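PDB 4MZD: nisin leader peptide-processing serine protease NisP from Lactococcus lactis subsp. lactis, which probably acts as a subtilisin-like serine endopeptidase that cleaves the leader peptide from the nisin precursor during lantibiotic biosynthesis. Local coordinates for residues L363-D368 with L395-L400; D284-G289 with P357-A362; I94-I99 with G153-N158. All blocks are in the same frame, centred on the assembly; numbering follows the deposited sequence.

Contact 1. Residues L363-D368 with L395-L400; sequences LALVVD and LNIVDL
Val366 and Leu400 carry most of this contact, and only one branch of the valine does the touching. Val366 CG2 lies 3.3 Å from Leu400 CG and 3.5 Å from Leu400 CD2, both closer than ordinary carbon van der Waals contact, while Leu400 CD1 stands back at 4.0 Å from the same methyl. The valine methyl therefore meets the leucine at its branch point, and the two side chains cross at about a right angle. The torsions explain the meeting: Val366 turns CG2 to the side of its own backbone N, opposite the carbonyl carbon, and Leu400 extends CG anti to the backbone N (chi1 -169°). A second, looser touch joins Leu365 CD1 to Ile397 CG2 at 4.3 Å. All of these residues are buried, and the two segments bury 171 Å² between them.

Further out, Phe381 of helix 375-384 packs on both Val366 and Leu400. The start of the short helix is fixed by Asn396 at its N-cap, whose OD1 accepts from Asp399 N at 2.9 Å. That capping bond is fairly straight, with an N-H...O angle of 165°. Through apolar helix-on-helix packing, the contact joins the long helix 356-370 to the Asn-capped helix 397-402 in the C-terminal part of the subtilase domain.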
loop_
_atom_site.group_PDB
_atom_site.type_symbol
_atom_site.label_atom_id
_atom_site.label_comp_id
_atom_site.label_asym_id
_atom_site.label_seq_id
_atom_site.Cartn_x
_atom_site.Cartn_y
_atom_site.Cartn_z
ATOM N N LEU A 363 -1.435 2.027 -12.292
ATOM C CA LEU A 363 -2.688 1.446 -12.757
ATOM C C LEU A 363 -3.707 2.518 -13.087
ATOM O O LEU A 363 -4.441 2.393 -14.065
ATOM C CB LEU A 363 -3.262 0.504 -11.709
ATOM C CG LEU A 363 -2.614 -0.867 -11.610
ATOM C CD1 LEU A 363 -3.118 -1.534 -10.349
ATOM C CD2 LEU A 363 -2.934 -1.705 -12.847
ATOM N N ALA A 364 -3.757 3.565 -12.273
ATOM C CA ALA A 364 -4.687 4.655 -12.528
ATOM C C ALA A 364 -4.360 5.344 -13.858
ATOM O O ALA A 364 -5.266 5.692 -14.615
ATOM C CB ALA A 364 -4.685 5.637 -11.372
ATOM N N LEU A 365 -3.075 5.527 -14.162
ATOM C CA LEU A 365 -2.684 6.089 -15.461
ATOM C C LEU A 365 -3.235 5.246 -16.613
ATOM O O LEU A 365 -3.756 5.785 -17.584
ATOM C CB LEU A 365 -1.160 6.199 -15.578
ATOM C CG LEU A 365 -0.451 7.222 -14.683
ATOM C CD1 LEU A 365 1.054 7.033 -14.744
ATOM C CD2 LEU A 365 -0.827 8.653 -15.048
ATOM N N VAL A 366 -3.115 3.922 -16.487
ATOM C CA VAL A 366 -3.601 2.966 -17.483
ATOM C C VAL A 366 -5.111 3.018 -17.648
ATOM O O VAL A 366 -5.638 2.999 -18.764
ATOM C CB VAL A 366 -3.220 1.509 -17.074
ATOM C CG1 VAL A 366 -3.944 0.487 -17.949
ATOM C CG2 VAL A 366 -1.724 1.315 -17.124
ATOM N N VAL A 367 -5.813 3.053 -16.524
ATOM C CA VAL A 367 -7.265 3.127 -16.557
ATOM C C VAL A 367 -7.698 4.356 -17.346
ATOM O O VAL A 367 -8.581 4.285 -18.197
ATOM C CB VAL A 367 -7.855 3.165 -15.133
ATOM C CG1 VAL A 367 -9.320 3.566 -15.166
ATOM C CG2 VAL A 367 -7.692 1.809 -14.455
ATOM N N ASP A 368 -7.046 5.477 -17.066
ATOM C CA ASP A 368 -7.365 6.740 -17.716
ATOM C C ASP A 368 -6.962 6.741 -19.198
ATOM O O ASP A 368 -7.753 7.131 -20.058
ATOM C CB ASP A 368 -6.679 7.880 -16.959
ATOM C CG ASP A 368 -7.226 9.245 -17.320
ATOM O OD1 ASP A 368 -8.417 9.501 -17.044
ATOM O OD2 ASP A 368 -6.453 10.077 -17.844
ATOM N N LEU A 395 7.270 -3.578 -11.434
ATOM C CA LEU A 395 6.589 -2.462 -12.075
ATOM C C LEU A 395 7.534 -1.712 -13.005
ATOM O O LEU A 395 8.643 -1.338 -12.614
ATOM C CB LEU A 395 6.069 -1.494 -11.015
ATOM C CG LEU A 395 5.349 -0.260 -11.566
ATOM C CD1 LEU A 395 4.030 -0.647 -12.230
ATOM C CD2 LEU A 395 5.114 0.743 -10.452
ATOM N N ASN A 396 7.081 -1.494 -14.233
ATOM C CA ASN A 396 7.787 -0.647 -15.180
ATOM C C ASN A 396 6.729 0.164 -15.898
ATOM O O ASN A 396 5.961 -0.365 -16.703
ATOM C CB ASN A 396 8.611 -1.470 -16.166
ATOM C CG ASN A 396 9.438 -0.600 -17.087
ATOM O OD1 ASN A 396 8.898 0.134 -17.909
ATOM N ND2 ASN A 396 10.755 -0.671 -16.946
ATOM N N ILE A 397 6.671 1.452 -15.580
ATOM C CA ILE A 397 5.556 2.271 -16.031
ATOM C C ILE A 397 5.609 2.540 -17.531
ATOM O O ILE A 397 4.571 2.616 -18.182
ATOM C CB ILE A 397 5.442 3.571 -15.212
ATOM C CG1 ILE A 397 5.310 3.220 -13.728
ATOM C CG2 ILE A 397 4.259 4.399 -15.687
ATOM C CD1 ILE A 397 5.195 4.409 -12.809
ATOM N N VAL A 398 6.812 2.668 -18.083
ATOM C CA VAL A 398 6.931 2.806 -19.527
ATOM C C VAL A 398 6.336 1.588 -20.243
ATOM O O VAL A 398 5.561 1.732 -21.196
ATOM C CB VAL A 398 8.387 3.071 -19.958
ATOM C CG1 VAL A 398 8.507 3.002 -21.473
ATOM C CG2 VAL A 398 8.844 4.430 -19.437
ATOM N N ASP A 399 6.680 0.388 -19.779
ATOM C CA ASP A 399 6.135 -0.828 -20.381
ATOM C C ASP A 399 4.618 -0.865 -20.245
ATOM O O ASP A 399 3.907 -1.259 -21.173
ATOM C CB ASP A 399 6.719 -2.085 -19.736
ATOM C CG ASP A 399 8.158 -2.338 -20.126
ATOM O OD1 ASP A 399 8.664 -1.694 -21.071
ATOM O OD2 ASP A 399 8.782 -3.209 -19.490
ATOM N N LEU A 400 4.127 -0.454 -19.084
ATOM C CA LEU A 400 2.703 -0.494 -18.818
ATOM C C LEU A 400 1.950 0.473 -19.730
ATOM O O LEU A 400 0.943 0.106 -20.337
ATOM C CB LEU A 400 2.454 -0.163 -17.354
ATOM C CG LEU A 400 1.043 -0.413 -16.844
ATOM C CD1 LEU A 400 0.657 -1.867 -17.052
ATOM C CD2 LEU A 400 0.969 -0.041 -15.378
#

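Contact 2. Residues D284-G289 with P357-A362; sequences DVIAVG and PKVSGA
In the alpha/beta core of a subtilisin-like protease, Ile286 and Val288 of strand 286-291 lay two side chains against Val359 of helix 356-370, the helix that starts just after the predicted catalytic serine, Ser353. All three touching residues are buried. Val288 and Val359 reach toward each other tip to tip. Val359 CG2 is equally far, 3.9 Å, from Val288 CG1 and Val288 CG2. Its other branch, CG1, is turned anti to the backbone N (chi1 177°) and meets Ile286 CG2 at 4.2 Å while staying near Val288, 4.1 Å from Val288 CG2. One helix residue thus serves two strand residues, i and i+2, whose CB atoms both face the helix. The spacings are ordinary van der Waals ones, so this packing is snug but unstrained.

Leu382 of helix 375-384 touches both Ile286 and Val359 and extends the apolar cluster. Two neighbours of Val359 are polar: Lys358 NZ, buried, forms a salt bridge with Asp74 and hydrogen bonds with Gln154 OE1 and the carbonyls of Pro311 and Phe354, while Ser360 OG bonds Asn202 OD1. The side chain of Val288 lies about 9 Å from that of Ser353. A strand packed on the central helix behind the nucleophile is characteristic of the subtilase fold.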
loop_
_atom_site.group_PDB
_atom_site.type_symbol
_atom_site.label_atom_id
_atom_site.label_comp_id
_atom_site.label_asym_id
_atom_site.label_seq_id
_atom_site.Cartn_x
_atom_site.Cartn_y
_atom_site.Cartn_z
ATOM N N ASP A 284 -8.715 -11.258 -6.730
ATOM C CA ASP A 284 -8.956 -10.066 -7.535
ATOM C C ASP A 284 -8.118 -8.863 -7.113
ATOM O O ASP A 284 -8.073 -7.858 -7.819
ATOM C CB ASP A 284 -10.443 -9.728 -7.550
ATOM C CG ASP A 284 -11.263 -10.779 -8.277
ATOM O OD1 ASP A 284 -10.708 -11.460 -9.168
ATOM O OD2 ASP A 284 -12.454 -10.935 -7.952
ATOM N N VAL A 285 -7.455 -8.973 -5.967
ATOM C CA VAL A 285 -6.586 -7.917 -5.466
ATOM C C VAL A 285 -5.210 -8.022 -6.116
ATOM O O VAL A 285 -4.720 -9.118 -6.373
ATOM C CB VAL A 285 -6.483 -8.002 -3.921
ATOM C CG1 VAL A 285 -5.431 -7.051 -3.363
ATOM C CG2 VAL A 285 -7.839 -7.734 -3.290
ATOM N N ILE A 286 -4.592 -6.878 -6.384
ATOM C CA ILE A 286 -3.199 -6.843 -6.816
ATOM C C ILE A 286 -2.315 -6.739 -5.582
ATOM O O ILE A 286 -2.322 -5.724 -4.892
ATOM C CB ILE A 286 -2.950 -5.667 -7.774
ATOM C CG1 ILE A 286 -3.809 -5.849 -9.027
ATOM C CG2 ILE A 286 -1.471 -5.554 -8.122
ATOM C CD1 ILE A 286 -3.768 -4.709 -9.982
ATOM N N ALA A 287 -1.588 -7.816 -5.295
ATOM C CA ALA A 287 -0.666 -7.860 -4.162
ATOM C C ALA A 287 0.678 -7.291 -4.577
ATOM O O ALA A 287 1.212 -7.653 -5.630
ATOM C CB ALA A 287 -0.497 -9.291 -3.667
ATOM N N VAL A 288 1.226 -6.409 -3.744
ATOM C CA VAL A 288 2.466 -5.723 -4.077
ATOM C C VAL A 288 3.520 -5.960 -3.002
ATOM O O VAL A 288 3.306 -5.670 -1.821
ATOM C CB VAL A 288 2.256 -4.205 -4.242
ATOM C CG1 VAL A 288 3.554 -3.556 -4.681
ATOM C CG2 VAL A 288 1.123 -3.924 -5.237
ATOM N N GLY A 289 4.664 -6.491 -3.421
ATOM C CA GLY A 289 5.807 -6.632 -2.540
ATOM C C GLY A 289 6.893 -5.639 -2.897
ATOM O O GLY A 289 6.739 -4.814 -3.811
ATOM N N PRO A 357 1.685 2.092 -3.538
ATOM C CA PRO A 357 1.168 3.280 -4.232
ATOM C C PRO A 357 1.805 3.518 -5.594
ATOM O O PRO A 357 1.178 4.166 -6.442
ATOM C CB PRO A 357 1.507 4.430 -3.269
ATOM C CG PRO A 357 2.587 3.880 -2.377
ATOM C CD PRO A 357 2.204 2.440 -2.208
ATOM N N LYS A 358 3.029 3.049 -5.801
ATOM C CA LYS A 358 3.631 3.161 -7.125
ATOM C C LYS A 358 2.798 2.360 -8.122
ATOM O O LYS A 358 2.509 2.814 -9.227
ATOM C CB LYS A 358 5.079 2.671 -7.123
ATOM C CG LYS A 358 6.030 3.502 -6.275
ATOM C CD LYS A 358 7.457 2.975 -6.444
ATOM C CE LYS A 358 8.533 3.877 -5.856
ATOM N NZ LYS A 358 8.637 3.810 -4.375
ATOM N N VAL A 359 2.395 1.156 -7.721
ATOM C CA VAL A 359 1.541 0.333 -8.557
ATOM C C VAL A 359 0.150 0.962 -8.710
ATOM O O VAL A 359 -0.393 1.012 -9.817
ATOM C CB VAL A 359 1.467 -1.104 -8.005
ATOM C CG1 VAL A 359 0.509 -1.949 -8.833
ATOM C CG2 VAL A 359 2.865 -1.724 -7.999
ATOM N N SER A 360 -0.431 1.451 -7.618
ATOM C CA SER A 360 -1.759 2.070 -7.705
ATOM C C SER A 360 -1.790 3.246 -8.674
ATOM O O SER A 360 -2.693 3.361 -9.501
ATOM C CB SER A 360 -2.225 2.554 -6.337
ATOM O OG SER A 360 -2.444 1.452 -5.490
ATOM N N GLY A 361 -0.813 4.139 -8.559
ATOM C CA GLY A 361 -0.773 5.286 -9.443
ATOM C C GLY A 361 -0.573 4.882 -10.894
ATOM O O GLY A 361 -1.180 5.459 -11.795
ATOM N N ALA A 362 0.301 3.909 -11.129
ATOM C CA ALA A 362 0.549 3.421 -12.480
ATOM C C ALA A 362 -0.720 2.822 -13.083
ATOM O O ALA A 362 -1.043 3.064 -14.250
ATOM C CB ALA A 362 1.668 2.404 -12.465
#

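Contact 3. Residues I94-I99 with G153-N158; sequences ISVGII and GQITAN
Ile155 is the one helix residue that strand 95-100 meets here, through Val96 and Ile98. Its CD1 methyl makes the tight part of the contact. That carbon lies 3.7 Å from Ile98 CD1, 3.7 Å from Ile98 CG1 and 3.9 Å from Val96 CG1, so three strand carbons meet the end of a single side chain from the strand side. Ile98 and Ile155 approach tip to tip. The Ile155 chain reaches this far because CG1 lies opposite its carbonyl carbon (chi1 -55°) and the chain is then fully extended (chi2 175°), while Ile98 adopts the same kind of extended shape from the strand side.

The packing eases away from this methyl. Val96 meets Ile155 at a slant, and their second branches, Val96 CG2 and Ile155 CG2, stand 4.1 Å apart. Beyond Ile155 the chain leaves the strand: Thr156 makes no contact with the strand segment, and Asn158, which is exposed to solvent, lies farther still. The polar residues near Ile155 are satisfied elsewhere. Thr156 OG1 bonds Ile168 O and Ser113 OG, and Gln154 NE2 bonds Thr339 OG1. Pro357 of helix 356-370 and the loop residue Ile168 also pack on Ile155, so the isoleucine is covered by other parts of the fold as well as by the strand.

The side chain of Ile98 lies about 4 Å from that of Asp100 and about 8 Å from that of His147. These two residues are predicted members of the charge relay, Asp100 at the end of the strand and His147 at the start of helix 147-156. A strand ending in the Asp and a helix starting with the His, packed on each other through apolar side chains, are typical of the subtilisin catalytic domain.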
loop_
_atom_site.group_PDB
_atom_site.type_symbol
_atom_site.label_atom_id
_atom_site.label_comp_id
_atom_site.label_asym_id
_atom_site.label_seq_id
_atom_site.Cartn_x
_atom_site.Cartn_y
_atom_site.Cartn_z
ATOM N N ILE A 94 -10.044 10.339 -13.412
ATOM C CA ILE A 94 -9.490 9.195 -12.698
ATOM C C ILE A 94 -9.089 9.615 -11.288
ATOM O O ILE A 94 -8.640 10.744 -11.069
ATOM C CB ILE A 94 -8.262 8.638 -13.471
ATOM C CG1 ILE A 94 -7.659 7.420 -12.775
ATOM C CG2 ILE A 94 -7.190 9.712 -13.655
ATOM C CD1 ILE A 94 -8.582 6.231 -12.708
ATOM N N SER A 95 -9.256 8.713 -10.326
ATOM C CA SER A 95 -8.733 8.968 -8.993
ATOM C C SER A 95 -8.322 7.685 -8.307
ATOM O O SER A 95 -8.798 6.598 -8.638
ATOM C CB SER A 95 -9.752 9.702 -8.125
ATOM O OG SER A 95 -10.920 8.920 -7.961
ATOM N N VAL A 96 -7.424 7.836 -7.343
ATOM C CA VAL A 96 -7.054 6.747 -6.455
ATOM C C VAL A 96 -7.618 7.035 -5.072
ATOM O O VAL A 96 -7.438 8.137 -4.534
ATOM C CB VAL A 96 -5.521 6.585 -6.352
ATOM C CG1 VAL A 96 -5.170 5.436 -5.425
ATOM C CG2 VAL A 96 -4.907 6.368 -7.741
ATOM N N GLY A 97 -8.313 6.056 -4.500
ATOM C CA GLY A 97 -8.764 6.169 -3.128
ATOM C C GLY A 97 -7.714 5.595 -2.199
ATOM O O GLY A 97 -7.333 4.435 -2.341
ATOM N N ILE A 98 -7.232 6.404 -1.262
ATOM C CA ILE A 98 -6.150 5.989 -0.382
ATOM C C ILE A 98 -6.707 5.645 0.993
ATOM O O ILE A 98 -7.207 6.522 1.705
ATOM C CB ILE A 98 -5.071 7.073 -0.231
ATOM C CG1 ILE A 98 -4.619 7.610 -1.591
ATOM C CG2 ILE A 98 -3.877 6.515 0.546
ATOM C CD1 ILE A 98 -3.642 8.768 -1.465
ATOM N N ILE A 99 -6.634 4.366 1.348
ATOM C CA ILE A 99 -7.142 3.880 2.625
ATOM C C ILE A 99 -5.939 3.751 3.555
ATOM O O ILE A 99 -5.128 2.834 3.425
ATOM C CB ILE A 99 -7.861 2.537 2.435
ATOM C CG1 ILE A 99 -9.072 2.730 1.510
ATOM C CG2 ILE A 99 -8.281 1.964 3.778
ATOM C CD1 ILE A 99 -9.868 1.456 1.220
ATOM N N GLY A 153 2.249 10.780 -1.359
ATOM C CA GLY A 153 3.294 11.367 -2.176
ATOM C C GLY A 153 3.778 10.419 -3.261
ATOM O O GLY A 153 4.078 10.849 -4.384
ATOM N N GLN A 154 3.856 9.129 -2.937
ATOM C CA GLN A 154 4.294 8.140 -3.912
ATOM C C GLN A 154 3.345 8.046 -5.101
ATOM O O GLN A 154 3.768 7.705 -6.209
ATOM C CB GLN A 154 4.438 6.766 -3.258
ATOM C CG GLN A 154 5.531 6.726 -2.219
ATOM C CD GLN A 154 6.874 6.948 -2.847
ATOM O OE1 GLN A 154 7.351 6.105 -3.603
ATOM N NE2 GLN A 154 7.472 8.116 -2.591
ATOM N N ILE A 155 2.060 8.307 -4.866
ATOM C CA ILE A 155 1.089 8.297 -5.942
ATOM C C ILE A 155 1.154 9.575 -6.777
ATOM O O ILE A 155 1.230 9.506 -8.005
ATOM C CB ILE A 155 -0.357 8.134 -5.414
ATOM C CG1 ILE A 155 -0.471 6.879 -4.544
ATOM C CG2 ILE A 155 -1.345 8.064 -6.565
ATOM C CD1 ILE A 155 -1.814 6.706 -3.884
ATOM N N THR A 156 1.118 10.733 -6.112
ATOM C CA THR A 156 0.676 11.950 -6.775
ATOM C C THR A 156 1.536 13.192 -6.549
ATOM O O THR A 156 1.215 14.247 -7.088
ATOM C CB THR A 156 -0.785 12.260 -6.369
ATOM O OG1 THR A 156 -1.334 13.216 -7.269
ATOM C CG2 THR A 156 -0.880 12.791 -4.932
ATOM N N ALA A 157 2.607 13.109 -5.764
ATOM C CA ALA A 157 3.390 14.321 -5.510
ATOM C C ALA A 157 3.739 15.011 -6.818
ATOM O O ALA A 157 4.133 14.375 -7.801
ATOM C CB ALA A 157 4.642 14.022 -4.720
ATOM N N ASN A 158 3.614 16.332 -6.825
ATOM C CA ASN A 158 3.859 17.099 -8.028
ATOM C C ASN A 158 4.546 18.405 -7.694
ATOM O O ASN A 158 3.970 19.480 -7.827
ATOM C CB ASN A 158 2.542 17.346 -8.755
ATOM C CG ASN A 158 2.743 17.878 -10.154
ATOM O OD1 ASN A 158 3.849 17.838 -10.690
ATOM N ND2 ASN A 158 1.666 18.360 -10.766
#

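In the fold
All three contacts are buried and apolar, but they lie at different distances from the centre of the chain. Contact 2 has its centre about 7 Å from that point, contact 3 about 11 Å and contact 1 about 16 Å. Contacts 1 and 2 use successive parts of helix 356-370, and Leu363 CD1 lies only 3.3 Å from Ile286 CD1 between them. Contacts 2 and 3 pair helices with strands of one sheet, whereas contact 1 joins two helices away from the annotated sites. Contact 3 also adjoins that shared helix: Pro357 CB packs 3.4 Å from Ile155 CG1, and Ala364 CB lies 3.7 Å from Val96 CG2. The predicted triad residues lie nearer contacts 2 and 3.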